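Local atomic coordinates of phosphodiesterase (Pseudomonas aeruginosa, PDB entry 4G75), a protein that is a colicin M-like bacteriocin that probably kills related bacteria by metal-dependent hydrolysis of the lipid-linked peptidoglycan precursor. Residues 183-188 and 220-225; 3-8 and 163-168; 104-109 and 139-144; 175-180 and 192-197; 92-97 and 132-137. All coordinates share one frame; numbering follows the deposited sequence. Where two conformers were deposited one is given.

Contact 1 of 5, residues 183-188 and 220-225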
# COMPACT_ATOMS: atom_id res chain seq x y z
N THR A 183 -14.51 30.63 14.43
CA THR A 183 -15.21 31.91 14.38
C THR A 183 -16.62 31.83 14.94
O THR A 183 -17.12 32.79 15.53
CB THR A 183 -15.28 32.46 12.94
OG1 THR A 183 -16.02 31.55 12.11
CG2 THR A 183 -13.89 32.64 12.36
N SER A 184 -17.27 30.68 14.77
CA SER A 184 -18.68 30.54 15.11
C SER A 184 -18.91 30.00 16.51
O SER A 184 -20.05 29.96 16.98
CB SER A 184 -19.39 29.64 14.09
OG SER A 184 -19.04 28.28 14.27
N SER A 185 -17.85 29.58 17.18
CA SER A 185 -18.00 29.03 18.53
C SER A 185 -18.13 30.13 19.58
O SER A 185 -17.59 31.22 19.43
CB SER A 185 -16.85 28.10 18.87
OG SER A 185 -16.90 26.92 18.08
N PRO A 186 -18.86 29.83 20.67
CA PRO A 186 -19.07 30.77 21.78
C PRO A 186 -17.77 31.03 22.52
O PRO A 186 -16.79 30.31 22.32
CB PRO A 186 -20.04 30.01 22.70
CG PRO A 186 -20.58 28.88 21.89
CD PRO A 186 -19.52 28.54 20.90
N MSE A 187 -17.77 32.05 23.37
CA MSE A 187 -16.66 32.30 24.28
C MSE A 187 -16.59 31.12 25.24
O MSE A 187 -17.59 30.43 25.45
CB MSE A 187 -16.92 33.59 25.05
CG MSE A 187 -15.68 34.36 25.48
SE MSE A 187 -14.63 35.06 23.98
CE MSE A 187 -16.05 35.22 22.65
N GLY A 188 -15.41 30.86 25.80
CA GLY A 188 -15.26 29.75 26.73
C GLY A 188 -14.95 28.43 26.06
O GLY A 188 -14.40 28.39 24.96
N GLY A 220 -12.15 17.35 19.87
CA GLY A 220 -11.42 17.92 20.98
C GLY A 220 -12.15 19.04 21.66
O GLY A 220 -13.36 19.19 21.54
N ILE A 221 -11.38 19.84 22.40
CA ILE A 221 -11.95 20.93 23.16
C ILE A 221 -11.34 22.24 22.71
O ILE A 221 -10.12 22.38 22.68
CB ILE A 221 -11.67 20.75 24.66
CG1 ILE A 221 -12.31 19.46 25.16
CG2 ILE A 221 -12.18 21.95 25.44
CD1 ILE A 221 -12.15 19.24 26.65
N LEU A 222 -12.19 23.18 22.32
CA LEU A 222 -11.75 24.51 21.95
C LEU A 222 -12.01 25.46 23.12
O LEU A 222 -13.08 25.40 23.73
CB LEU A 222 -12.54 24.99 20.74
CG LEU A 222 -12.35 26.45 20.33
CD1 LEU A 222 -10.96 26.69 19.78
CD2 LEU A 222 -13.41 26.84 19.30
N VAL A 223 -11.05 26.32 23.42
CA VAL A 223 -11.29 27.42 24.35
C VAL A 223 -11.06 28.75 23.64
O VAL A 223 -10.00 28.97 23.06
CB VAL A 223 -10.37 27.33 25.59
CG1 VAL A 223 -10.56 28.57 26.48
CG2 VAL A 223 -10.65 26.06 26.36
N LYS A 224 -12.07 29.61 23.67
CA LYS A 224 -11.92 30.98 23.21
C LYS A 224 -11.96 31.93 24.40
O LYS A 224 -12.95 31.98 25.12
CB LYS A 224 -13.01 31.35 22.19
CG LYS A 224 -12.93 30.54 20.90
CD LYS A 224 -14.15 30.78 20.03
CE LYS A 224 -14.16 32.20 19.49
NZ LYS A 224 -15.28 32.40 18.53
N SER A 225 -10.87 32.67 24.60
CA SER A 225 -10.77 33.57 25.75
C SER A 225 -11.18 34.99 25.40
O SER A 225 -11.11 35.40 24.24
CB SER A 225 -9.35 33.56 26.30
OG SER A 225 -9.01 32.27 26.76

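Contact 2 of 5, residues 3-8 and 163-168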
# COMPACT_ATOMS: atom_id res chain seq x y z
N MSE A 3 9.71 2.67 11.09
CA MSE A 3 8.86 3.51 10.26
C MSE A 3 9.50 3.79 8.91
O MSE A 3 9.77 4.94 8.57
CB MSE A 3 8.52 4.80 11.00
CG MSE A 3 7.68 4.58 12.26
SE MSE A 3 5.80 4.28 11.86
CE MSE A 3 5.35 6.09 11.27
N ASP A 4 9.76 2.73 8.14
CA ASP A 4 10.14 2.89 6.75
C ASP A 4 8.86 3.08 5.95
O ASP A 4 8.23 2.10 5.54
CB ASP A 4 10.88 1.65 6.24
CG ASP A 4 11.27 1.76 4.78
OD1 ASP A 4 11.04 2.83 4.18
OD2 ASP A 4 11.80 0.77 4.22
N LEU A 5 8.47 4.33 5.73
CA LEU A 5 7.22 4.59 5.03
C LEU A 5 7.44 4.94 3.56
O LEU A 5 6.66 5.68 2.97
CB LEU A 5 6.41 5.67 5.75
CG LEU A 5 6.22 5.44 7.25
CD1 LEU A 5 5.36 6.54 7.86
CD2 LEU A 5 5.60 4.06 7.50
N GLY A 6 8.51 4.39 2.98
CA GLY A 6 8.75 4.49 1.56
C GLY A 6 9.09 5.87 1.02
O GLY A 6 8.80 6.17 -0.13
N THR A 7 9.72 6.70 1.84
CA THR A 7 10.10 8.04 1.40
C THR A 7 11.50 8.06 0.81
O THR A 7 11.81 8.91 -0.03
CB THR A 7 10.02 9.06 2.54
OG1 THR A 7 10.82 8.61 3.64
CG2 THR A 7 8.58 9.23 3.01
N THR A 8 12.34 7.13 1.24
CA THR A 8 13.73 7.09 0.77
C THR A 8 13.92 6.09 -0.36
O THR A 8 13.24 5.06 -0.42
CB THR A 8 14.68 6.72 1.92
OG1 THR A 8 14.38 5.41 2.40
CG2 THR A 8 14.52 7.71 3.06
N ILE A 163 -3.11 4.91 11.55
CA ILE A 163 -3.18 6.29 11.07
C ILE A 163 -1.81 6.96 11.00
O ILE A 163 -1.54 7.73 10.08
CB ILE A 163 -4.17 7.14 11.90
CG1 ILE A 163 -4.53 8.43 11.16
CG2 ILE A 163 -3.63 7.40 13.30
CD1 ILE A 163 -5.65 9.25 11.84
N GLU A 164 -0.94 6.67 11.96
CA GLU A 164 0.39 7.28 11.99
C GLU A 164 1.28 6.77 10.86
O GLU A 164 2.30 7.40 10.53
CB GLU A 164 1.06 7.07 13.36
CG GLU A 164 1.46 5.64 13.69
CD GLU A 164 0.33 4.81 14.31
OE1 GLU A 164 -0.84 5.28 14.33
OE2 GLU A 164 0.61 3.69 14.77
N ARG A 165 0.92 5.64 10.26
CA ARG A 165 1.72 5.10 9.16
C ARG A 165 1.30 5.63 7.80
O ARG A 165 1.95 5.38 6.80
CB ARG A 165 1.72 3.56 9.16
CG ARG A 165 2.44 2.98 10.37
CD ARG A 165 2.49 1.45 10.37
NE ARG A 165 3.38 1.00 11.44
CZ ARG A 165 4.65 0.66 11.27
NH1 ARG A 165 5.21 0.67 10.07
NH2 ARG A 165 5.37 0.29 12.31
N LEU A 166 0.19 6.38 7.77
CA LEU A 166 -0.21 7.06 6.54
C LEU A 166 0.83 8.09 6.12
O LEU A 166 0.94 8.43 4.95
CB LEU A 166 -1.57 7.75 6.71
CG LEU A 166 -2.80 6.90 6.99
CD1 LEU A 166 -3.98 7.81 7.32
CD2 LEU A 166 -3.15 5.98 5.81
N ASN A 167 1.57 8.60 7.10
CA ASN A 167 2.50 9.70 6.86
C ASN A 167 1.79 10.96 6.37
O ASN A 167 2.29 11.67 5.49
CB ASN A 167 3.60 9.29 5.88
CG ASN A 167 4.87 10.10 6.06
OD1 ASN A 167 5.14 10.59 7.15
ND2 ASN A 167 5.64 10.24 4.99
N ILE A 168 0.62 11.24 6.92
CA ILE A 168 -0.07 12.48 6.59
C ILE A 168 0.26 13.57 7.61
O ILE A 168 0.69 13.27 8.72
CB ILE A 168 -1.60 12.29 6.44
CG1 ILE A 168 -2.21 11.74 7.73
CG2 ILE A 168 -1.91 11.39 5.24
CD1 ILE A 168 -3.75 11.77 7.73
O HOH W 1 4.96 7.63 3.12

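Contact 3 of 5, residues 104-109 and 139-144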
# COMPACT_ATOMS: atom_id res chain seq x y z
N ASP A 104 11.78 -5.53 9.37
CA ASP A 104 12.74 -5.85 8.31
C ASP A 104 12.98 -4.65 7.40
O ASP A 104 12.05 -3.93 7.04
CB ASP A 104 12.20 -6.98 7.44
CG ASP A 104 12.41 -8.35 8.05
OD1 ASP A 104 13.21 -8.48 9.01
OD2 ASP A 104 11.78 -9.31 7.55
N ASP A 105 14.23 -4.47 6.98
CA ASP A 105 14.54 -3.55 5.89
C ASP A 105 13.94 -4.16 4.62
O ASP A 105 13.53 -5.31 4.63
CB ASP A 105 16.05 -3.38 5.73
CG ASP A 105 16.74 -4.68 5.35
OD1 ASP A 105 17.05 -5.48 6.25
OD2 ASP A 105 16.97 -4.90 4.15
N ARG A 106 13.90 -3.40 3.54
CA ARG A 106 13.15 -3.81 2.36
C ARG A 106 13.66 -5.11 1.76
O ARG A 106 12.88 -6.02 1.47
CB ARG A 106 13.19 -2.71 1.30
CG ARG A 106 12.46 -1.45 1.76
CD ARG A 106 12.73 -0.29 0.83
NE ARG A 106 12.25 0.97 1.41
CZ ARG A 106 12.39 2.15 0.81
NH1 ARG A 106 12.97 2.23 -0.38
NH2 ARG A 106 11.95 3.26 1.41
N ILE A 107 14.97 -5.18 1.58
CA ILE A 107 15.57 -6.35 0.95
C ILE A 107 15.37 -7.59 1.83
O ILE A 107 14.95 -8.64 1.34
CB ILE A 107 17.05 -6.10 0.61
CG1 ILE A 107 17.14 -5.02 -0.48
CG2 ILE A 107 17.73 -7.39 0.17
CD1 ILE A 107 18.53 -4.50 -0.74
N THR A 108 15.65 -7.46 3.12
CA THR A 108 15.45 -8.58 4.03
C THR A 108 13.99 -9.03 4.03
O THR A 108 13.70 -10.22 4.04
CB THR A 108 15.88 -8.23 5.47
OG1 THR A 108 17.28 -7.93 5.49
CG2 THR A 108 15.60 -9.40 6.40
N ALA A 109 13.08 -8.07 4.03
CA ALA A 109 11.66 -8.38 4.05
C ALA A 109 11.28 -9.23 2.84
O ALA A 109 10.54 -10.20 2.97
CB ALA A 109 10.84 -7.09 4.09
N GLY A 139 2.75 0.63 5.49
CA GLY A 139 2.72 2.01 5.03
C GLY A 139 3.98 2.40 4.26
O GLY A 139 4.35 3.57 4.20
N GLY A 140 4.63 1.40 3.66
CA GLY A 140 5.84 1.63 2.88
C GLY A 140 5.76 1.18 1.43
O GLY A 140 4.67 1.11 0.85
N VAL A 141 6.92 0.87 0.84
CA VAL A 141 6.99 0.62 -0.61
C VAL A 141 6.17 -0.59 -1.07
O VAL A 141 5.81 -0.67 -2.23
CB VAL A 141 8.46 0.45 -1.11
CG1 VAL A 141 9.27 1.70 -0.83
CG2 VAL A 141 9.12 -0.78 -0.50
N TYR A 142 5.89 -1.52 -0.16
CA TYR A 142 5.15 -2.72 -0.53
C TYR A 142 3.65 -2.59 -0.29
O TYR A 142 2.88 -3.48 -0.65
CB TYR A 142 5.65 -3.96 0.24
CG TYR A 142 7.11 -4.32 0.04
CD1 TYR A 142 7.64 -4.53 -1.22
CD2 TYR A 142 7.95 -4.50 1.13
CE1 TYR A 142 8.96 -4.87 -1.40
CE2 TYR A 142 9.28 -4.85 0.97
CZ TYR A 142 9.77 -5.03 -0.30
OH TYR A 142 11.09 -5.38 -0.49
N THR A 143 3.23 -1.50 0.34
CA THR A 143 1.86 -1.41 0.83
C THR A 143 0.79 -1.32 -0.27
O THR A 143 -0.23 -2.01 -0.20
CB THR A 143 1.69 -0.28 1.86
OG1 THR A 143 2.39 -0.63 3.06
CG2 THR A 143 0.21 -0.06 2.19
N PRO A 144 1.02 -0.47 -1.28
CA PRO A 144 0.02 -0.46 -2.35
C PRO A 144 -0.11 -1.83 -3.02
O PRO A 144 -1.22 -2.28 -3.32
CB PRO A 144 0.56 0.58 -3.32
CG PRO A 144 1.31 1.55 -2.42
CD PRO A 144 1.98 0.65 -1.41

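Contact 4 of 5, residues 175-180 and 192-197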
# COMPACT_ATOMS: atom_id res chain seq x y z
N MSE A 175 -7.95 24.16 7.71
CA MSE A 175 -9.22 23.54 7.32
C MSE A 175 -10.35 24.56 7.43
O MSE A 175 -10.55 25.14 8.49
CB MSE A 175 -9.53 22.35 8.23
CG MSE A 175 -8.55 21.21 8.11
SE MSE A 175 -8.98 19.82 9.41
CE MSE A 175 -7.55 18.58 8.98
N PRO A 176 -11.08 24.77 6.34
CA PRO A 176 -12.23 25.68 6.40
C PRO A 176 -13.23 25.31 7.49
O PRO A 176 -13.82 26.21 8.09
CB PRO A 176 -12.86 25.52 5.01
CG PRO A 176 -11.68 25.24 4.14
CD PRO A 176 -10.77 24.36 4.96
N GLN A 177 -13.42 24.02 7.76
CA GLN A 177 -14.37 23.63 8.81
C GLN A 177 -13.87 24.10 10.16
O GLN A 177 -14.64 24.59 10.99
CB GLN A 177 -14.60 22.13 8.82
CG GLN A 177 -15.34 21.62 7.60
CD GLN A 177 -15.64 20.14 7.69
OE1 GLN A 177 -14.99 19.32 7.05
NE2 GLN A 177 -16.62 19.79 8.51
N PHE A 178 -12.57 23.96 10.39
CA PHE A 178 -12.00 24.44 11.64
C PHE A 178 -12.07 25.96 11.75
O PHE A 178 -12.45 26.49 12.78
CB PHE A 178 -10.57 23.95 11.86
CG PHE A 178 -10.00 24.40 13.17
CD1 PHE A 178 -10.30 23.71 14.33
CD2 PHE A 178 -9.20 25.52 13.25
CE1 PHE A 178 -9.80 24.12 15.55
CE2 PHE A 178 -8.69 25.94 14.46
CZ PHE A 178 -9.00 25.24 15.62
N ILE A 179 -11.69 26.65 10.68
CA ILE A 179 -11.77 28.11 10.68
C ILE A 179 -13.20 28.54 11.00
O ILE A 179 -13.42 29.45 11.79
CB ILE A 179 -11.30 28.73 9.35
CG1 ILE A 179 -9.85 28.35 9.06
CG2 ILE A 179 -11.47 30.26 9.37
CD1 ILE A 179 -9.39 28.67 7.65
N GLY A 180 -14.17 27.86 10.40
CA GLY A 180 -15.57 28.14 10.66
C GLY A 180 -15.94 27.93 12.12
O GLY A 180 -16.62 28.76 12.73
N VAL A 192 -15.61 20.17 20.14
CA VAL A 192 -15.43 20.23 18.70
C VAL A 192 -15.47 18.80 18.17
O VAL A 192 -14.85 17.91 18.74
CB VAL A 192 -14.09 20.86 18.32
CG1 VAL A 192 -13.89 20.82 16.82
CG2 VAL A 192 -14.01 22.30 18.83
N ASP A 193 -16.22 18.59 17.09
CA ASP A 193 -16.35 17.27 16.50
C ASP A 193 -16.88 17.44 15.08
O ASP A 193 -18.07 17.70 14.88
CB ASP A 193 -17.28 16.41 17.34
CG ASP A 193 -17.21 14.94 16.98
OD1 ASP A 193 -16.55 14.57 15.98
OD2 ASP A 193 -17.84 14.14 17.71
N PHE A 194 -16.00 17.31 14.10
CA PHE A 194 -16.42 17.41 12.70
C PHE A 194 -15.67 16.44 11.78
O PHE A 194 -14.61 15.92 12.13
CB PHE A 194 -16.34 18.85 12.19
CG PHE A 194 -14.95 19.44 12.19
CD1 PHE A 194 -14.13 19.30 11.08
CD2 PHE A 194 -14.49 20.18 13.27
CE1 PHE A 194 -12.86 19.85 11.07
CE2 PHE A 194 -13.22 20.74 13.25
CZ PHE A 194 -12.41 20.57 12.15
N ASN A 195 -16.24 16.20 10.60
CA ASN A 195 -15.66 15.30 9.61
C ASN A 195 -15.15 16.07 8.41
O ASN A 195 -15.77 17.04 7.98
CB ASN A 195 -16.70 14.27 9.15
CG ASN A 195 -17.31 13.51 10.30
OD1 ASN A 195 -16.60 13.10 11.21
ND2 ASN A 195 -18.63 13.32 10.27
N VAL A 196 -14.01 15.65 7.88
CA VAL A 196 -13.43 16.33 6.72
C VAL A 196 -12.74 15.32 5.80
O VAL A 196 -11.97 14.48 6.25
CB VAL A 196 -12.40 17.43 7.12
CG1 VAL A 196 -12.60 17.86 8.56
CG2 VAL A 196 -10.97 16.98 6.88
N PRO A 197 -13.03 15.41 4.49
CA PRO A 197 -12.33 14.57 3.53
C PRO A 197 -10.88 15.04 3.41
O PRO A 197 -10.60 16.23 3.53
CB PRO A 197 -13.08 14.82 2.21
CG PRO A 197 -14.39 15.44 2.62
CD PRO A 197 -14.10 16.20 3.87

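Contact 5 of 5, residues 92-97 and 132-137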
# COMPACT_ATOMS: atom_id res chain seq x y z
N LEU A 92 4.22 -10.42 -2.23
CA LEU A 92 4.18 -9.00 -1.90
C LEU A 92 3.52 -8.67 -0.55
O LEU A 92 4.06 -7.87 0.22
CB LEU A 92 3.59 -8.19 -3.06
CG LEU A 92 4.56 -7.99 -4.23
CD1 LEU A 92 3.80 -7.65 -5.51
CD2 LEU A 92 5.62 -6.94 -3.91
N PRO A 93 2.36 -9.26 -0.24
CA PRO A 93 1.78 -8.93 1.07
C PRO A 93 2.62 -9.44 2.23
O PRO A 93 2.61 -8.83 3.30
CB PRO A 93 0.43 -9.67 1.07
CG PRO A 93 0.15 -9.99 -0.33
CD PRO A 93 1.46 -10.10 -1.05
N GLN A 94 3.34 -10.53 2.02
CA GLN A 94 4.19 -11.07 3.07
C GLN A 94 5.40 -10.17 3.30
O GLN A 94 5.80 -9.95 4.44
CB GLN A 94 4.63 -12.50 2.75
CG GLN A 94 5.48 -13.15 3.84
CD GLN A 94 4.67 -13.47 5.09
OE1 GLN A 94 3.71 -14.23 5.03
NE2 GLN A 94 5.05 -12.88 6.22
N ALA A 95 5.96 -9.64 2.22
CA ALA A 95 7.06 -8.69 2.33
C ALA A 95 6.63 -7.45 3.11
O ALA A 95 7.35 -6.95 3.97
CB ALA A 95 7.56 -8.29 0.94
N ASP A 96 5.45 -6.94 2.79
CA ASP A 96 4.95 -5.77 3.50
C ASP A 96 4.80 -6.07 4.98
O ASP A 96 5.18 -5.26 5.84
CB ASP A 96 3.62 -5.29 2.93
CG ASP A 96 3.22 -3.94 3.48
OD1 ASP A 96 3.83 -2.94 3.05
OD2 ASP A 96 2.33 -3.88 4.35
N TYR A 97 4.24 -7.24 5.28
CA TYR A 97 3.99 -7.62 6.66
C TYR A 97 5.29 -7.87 7.41
O TYR A 97 5.38 -7.63 8.62
CB TYR A 97 3.08 -8.84 6.75
CG TYR A 97 2.58 -9.07 8.15
CD1 TYR A 97 1.70 -8.17 8.74
CD2 TYR A 97 3.00 -10.17 8.90
CE1 TYR A 97 1.24 -8.36 10.03
CE2 TYR A 97 2.55 -10.36 10.20
CZ TYR A 97 1.66 -9.45 10.76
OH TYR A 97 1.21 -9.62 12.05
N PRO A 132 -4.32 -15.39 7.95
CA PRO A 132 -5.08 -14.43 8.76
C PRO A 132 -4.19 -13.52 9.60
O PRO A 132 -4.64 -12.45 10.00
CB PRO A 132 -5.90 -15.34 9.69
CG PRO A 132 -5.76 -16.73 9.14
CD PRO A 132 -4.46 -16.77 8.43
N LYS A 133 -2.96 -13.94 9.87
CA LYS A 133 -2.03 -13.13 10.66
C LYS A 133 -1.64 -11.84 9.95
O LYS A 133 -1.31 -10.84 10.59
CB LYS A 133 -0.77 -13.93 11.00
CG LYS A 133 -0.93 -14.89 12.16
CD LYS A 133 0.42 -15.34 12.70
CE LYS A 133 0.30 -15.91 14.11
NZ LYS A 133 1.61 -15.95 14.81
N ILE A 134 -1.67 -11.85 8.62
CA ILE A 134 -1.36 -10.64 7.87
C ILE A 134 -2.57 -9.71 7.88
O ILE A 134 -3.48 -9.85 7.07
CB ILE A 134 -0.95 -10.97 6.42
CG1 ILE A 134 0.23 -11.95 6.42
CG2 ILE A 134 -0.58 -9.70 5.67
CD1 ILE A 134 0.64 -12.40 5.02
N ASP A 135 -2.58 -8.75 8.82
CA ASP A 135 -3.78 -7.96 9.07
C ASP A 135 -3.55 -6.46 9.16
O ASP A 135 -4.49 -5.69 9.41
CB ASP A 135 -4.49 -8.46 10.35
CG ASP A 135 -3.66 -8.26 11.60
OD1 ASP A 135 -2.54 -7.73 11.52
OD2 ASP A 135 -4.13 -8.66 12.69
N THR A 136 -2.32 -6.03 8.95
CA THR A 136 -1.95 -4.63 9.14
C THR A 136 -0.87 -4.26 8.12
O THR A 136 0.08 -5.03 7.91
CB THR A 136 -1.38 -4.40 10.54
OG1 THR A 136 -2.31 -4.91 11.51
CG2 THR A 136 -1.15 -2.91 10.80
N PHE A 137 -1.03 -3.11 7.49
CA PHE A 137 -0.07 -2.64 6.49
C PHE A 137 1.11 -1.91 7.13
O PHE A 137 0.96 -1.26 8.18
CB PHE A 137 -0.73 -1.67 5.50
CG PHE A 137 -1.77 -2.30 4.62
CD1 PHE A 137 -1.42 -3.24 3.67
CD2 PHE A 137 -3.10 -1.90 4.70
CE1 PHE A 137 -2.39 -3.81 2.85
CE2 PHE A 137 -4.06 -2.45 3.88
CZ PHE A 137 -3.70 -3.41 2.95
O HOH W 2 1.21 -6.09 5.62
O HOH W 3 -0.29 -7.59 12.99
O HOH W 4 -1.30 -10.71 13.33

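Contact 1 of 5, residues 183-188 and 220-225
Gly188 and Lys224 form an antiparallel hydrogen-bonded pair at the end of strand 213-224, with their CA atoms 5.0 Å apart. Gly188 N donates to Lys224 O at 2.8 Å, and Lys224 N returns a bond to Gly188 O at 2.9 Å. Val223 CA adds a CA-H...O contact to Gly188 O. A side chain on Gly188 would collide with Met187 O, so the backbone there calls for glycine.

The Lys224 side chain carries most of the contact. It bends at chi3 (68°), which brings CE back toward the turn that follows helix 176-184. Its CD lies 3.5 Å from Pro186 O. NZ then donates to Ser185 O at 2.7 Å, tilted 23° from the carbonyl plane, and also to Leu182 O. The ammonium group is thus held by backbone carbonyls at the end of the helix, where the helix dipole would favour a positive charge. Ser185 CB touches Leu222 CD2 at 3.7 Å, while Ser185 OG bonds to Val181 O. Selenomethionine Met187 lies over the strand end, with SE 3.5 Å from the O of Ser225, the first residue past it.

This surface contact pins the turn between helix 176-184 and strand 188-199 to the end of strand 213-224. Strand 213-224 continues the pairing through Leu222 with Thr190 and Gly220 with Val192. On its other edge it pairs with strand 229-243.

Contact 2 of 5, residues 3-8 and 163-168
Leu5 O and Asn167 share one water, which is the polar link between the two segments. The water donates to Leu5 O at 2.6 Å and accepts from Asn167 ND2 at a longer 3.3 Å. No direct hydrogen bond crosses here.

The rest is van der Waals contact, methyls and selenium against carbonyl oxygens, an amide and a guanidinium. Leu5 points its side chain at segment 163-168. Its CD1 sits 3.8 Å from both Arg165 O and Asn167 CB. Asn167 CG is anti to the backbone N (chi1 -155°), and the amide lies beside the Leu5 and Thr7 methyls. Thr7 CG2 reaches Asn167 ND2 at 3.7 Å, the two side chains crossing at about a right angle.

Met3, a selenomethionine in this crystal, covers Arg165. Its chain bends at chi2 and chi3. SE rests 3.8 Å above the guanidinium plane, over its centre, and CE comes within 3.4 Å of Glu164 O. The Arg165 chain is extended from CG to NE. Its NH1 donates to Asn138 O and to Val2 O, which ties the guanidinium to Val2, just before segment 3-8, and to the loop before helix 143-153.

Asp4 faces the other way. Its OD1 accepts from Gly6 N at 3.2 Å in an Asx turn, and its OD2 forms a salt bridge with Arg106.

The N-terminal segment is therefore joined to the loop 163-168 by methyl and selenium contacts and a water, while the charged groups find polar partners outside the two segments. Selenium over the guanidinium is a polarisable neighbour for a cation, and probably a mildly favourable one.

Contact 3 of 5, residues 104-109 and 139-144
Arg106 opens helix 106-113 and meets both Val141 and Tyr142. Its chain is extended from CG to NE and crosses the Val141 side chain at about a right angle. Val141 CG1 sits 3.6 Å above the guanidinium plane, over its centre. Val141 CG2 touches Arg106 CD at 3.9 Å. Val141 thus sits between the guanidinium and the phenol ring of Tyr142, one methyl over a face of each. Arg106 NH1 donates to Thr8 O.

The backbone of Arg106 makes the bond across the contact. Tyr142 OH donates to Arg106 O at 2.7 Å. The approach is from above the carbonyl plane, 55° out of it, and the C=O...donor angle is 114°. The carbonyl oxygen itself lies at the edge of the ring, near its plane.

Further on, Thr108 caps the helix start together with Asp105, the N-cap residue. Thr108 N donates to Asp105 OD2 at 3.1 Å, and Thr108 OG1 to Asp105 OD1 at 2.6 Å. Next in the chain, Ala109 CB meets Tyr142 CE2 at 4.1 Å.

Gly140 to Thr143 form a type I turn that leads into helix 143-153. Thr143 OG1 accepts from Gly139 N at 2.8 Å. The contact is buried and joins the start of helix 106-113 to the turn that leads into helix 143-153. Helix 81-102 lies alongside, with Gln99 against Arg106 and Ala109, and Asp96 against Tyr142.

Contact 4 of 5, residues 175-180 and 192-197
Phe194 stands up from strand 192-197 and presses its ring against the first turn of helix 176-184. Its CG takes the crowded position between the backbone N and the carbonyl carbon (chi1 63°). Gln177, Phe178 and the N-cap residue Met175 meet the ring.

Gln177 crosses it obliquely. Its CB touches Phe194 CE1 at 3.6 Å, and its backbone C lies 4.3 Å above the ring plane, offset toward the rim. Beyond CG the glutamine chain is extended and carries its amide past the ring toward Asn195 O. Phe178 meets the tip of the ring, with its CB 3.9 Å from Phe194 CZ. Phe194 CE2 in turn lies at the edge of the Phe178 ring, near its plane. Selenomethionine Met175 comes to the rim. Its SE is 5.5 Å from the Phe194 centroid and 81° off the ring normal, an edge-on Met-aromatic contact. The nearest ring atom to this SE is Phe194 CE1, at 4.2 Å.

The helix and strand run nearly antiparallel, at 155°, with their axes 9.5 Å apart at closest. The spacing is that of a helix packed on a sheet. Strand 213-224 lies beside the strand, and its Ile218 packs on both Phe194 and Val196. Asn195 points away from the helix and bonds to Tyr239.

Rings, polarisable selenium and the aliphatic part of Gln177 pack between helix and sheet, and the amide of Gln177 lies by the strand backbone.

Contact 5 of 5, residues 92-97 and 132-137
Ile134 packs over one face of the Tyr97 ring, and this is the tight part of the contact. Ile134 CA stands over the ring centre, 4.1 Å from the centroid and 12° off the normal, a CH-pi contact. Ile134 CG2 touches Tyr97 CB at 3.9 Å. Tyr97 CG is anti to the backbone N (chi1 -168°), which swings it out from helix 81-102 toward the loop. Thr136 O approaches the ring edge in plane, 3.6 Å from Tyr97 CD1. On the helix side Ile134 CD1 meets Gln94 OE1, the two side chains crossing at about a right angle. The Gln94 amide nitrogen bonds to Asn98.

The looser side lies round the Tyr97 hydroxyl, where water does the joining. One water bonds to Tyr97 OH at 2.7 Å and donates to Asp135 OD1. Another bonds to Tyr97 OH and donates to Lys133 O. Asp135 OD1 also accepts from Thr136 OG1. The Lys133 chain leads away from the helix.

At the Asp96 end, a third water donates to both Asp96 OD2 and Thr136 O, each at 2.8 Å. Asp96 OD2 lies at the edge of the Phe137 ring, near its plane.

The helix thus holds the loop in two ways: by a CH-pi contact and apolar packing on tyrosine, and by the buried carboxylate of Asp96, whose oxygens are bonded by a water, Asn138 N and Thr143 OG1. These bonds would probably stabilise the negative charge of Asp96.

How the contacts relate
The contacts fall into two groups. Contacts 2, 3 and 5 cluster near the centre of the chain, with centres 10 to 16 Å apart, where the N-terminal segment and helices 81-102, 106-113 and 143-153 meet. Contacts 3 and 5 alternate along the chain, and both lie within the span that contact 2 closes. Contacts 1 and 4 sit further out, their centres about 13 Å apart. They share helix 176-184 and the neighbouring strands 188-199 and 213-224, and their segments also alternate. The two groups do not touch. The chain thus has a mainly helical region holding contacts 2, 3 and 5 and a sheet region, with helix 176-184 packed on it, holding contacts 1 and 4. Magnesium is bound by Val211, Glu213 and Asp241.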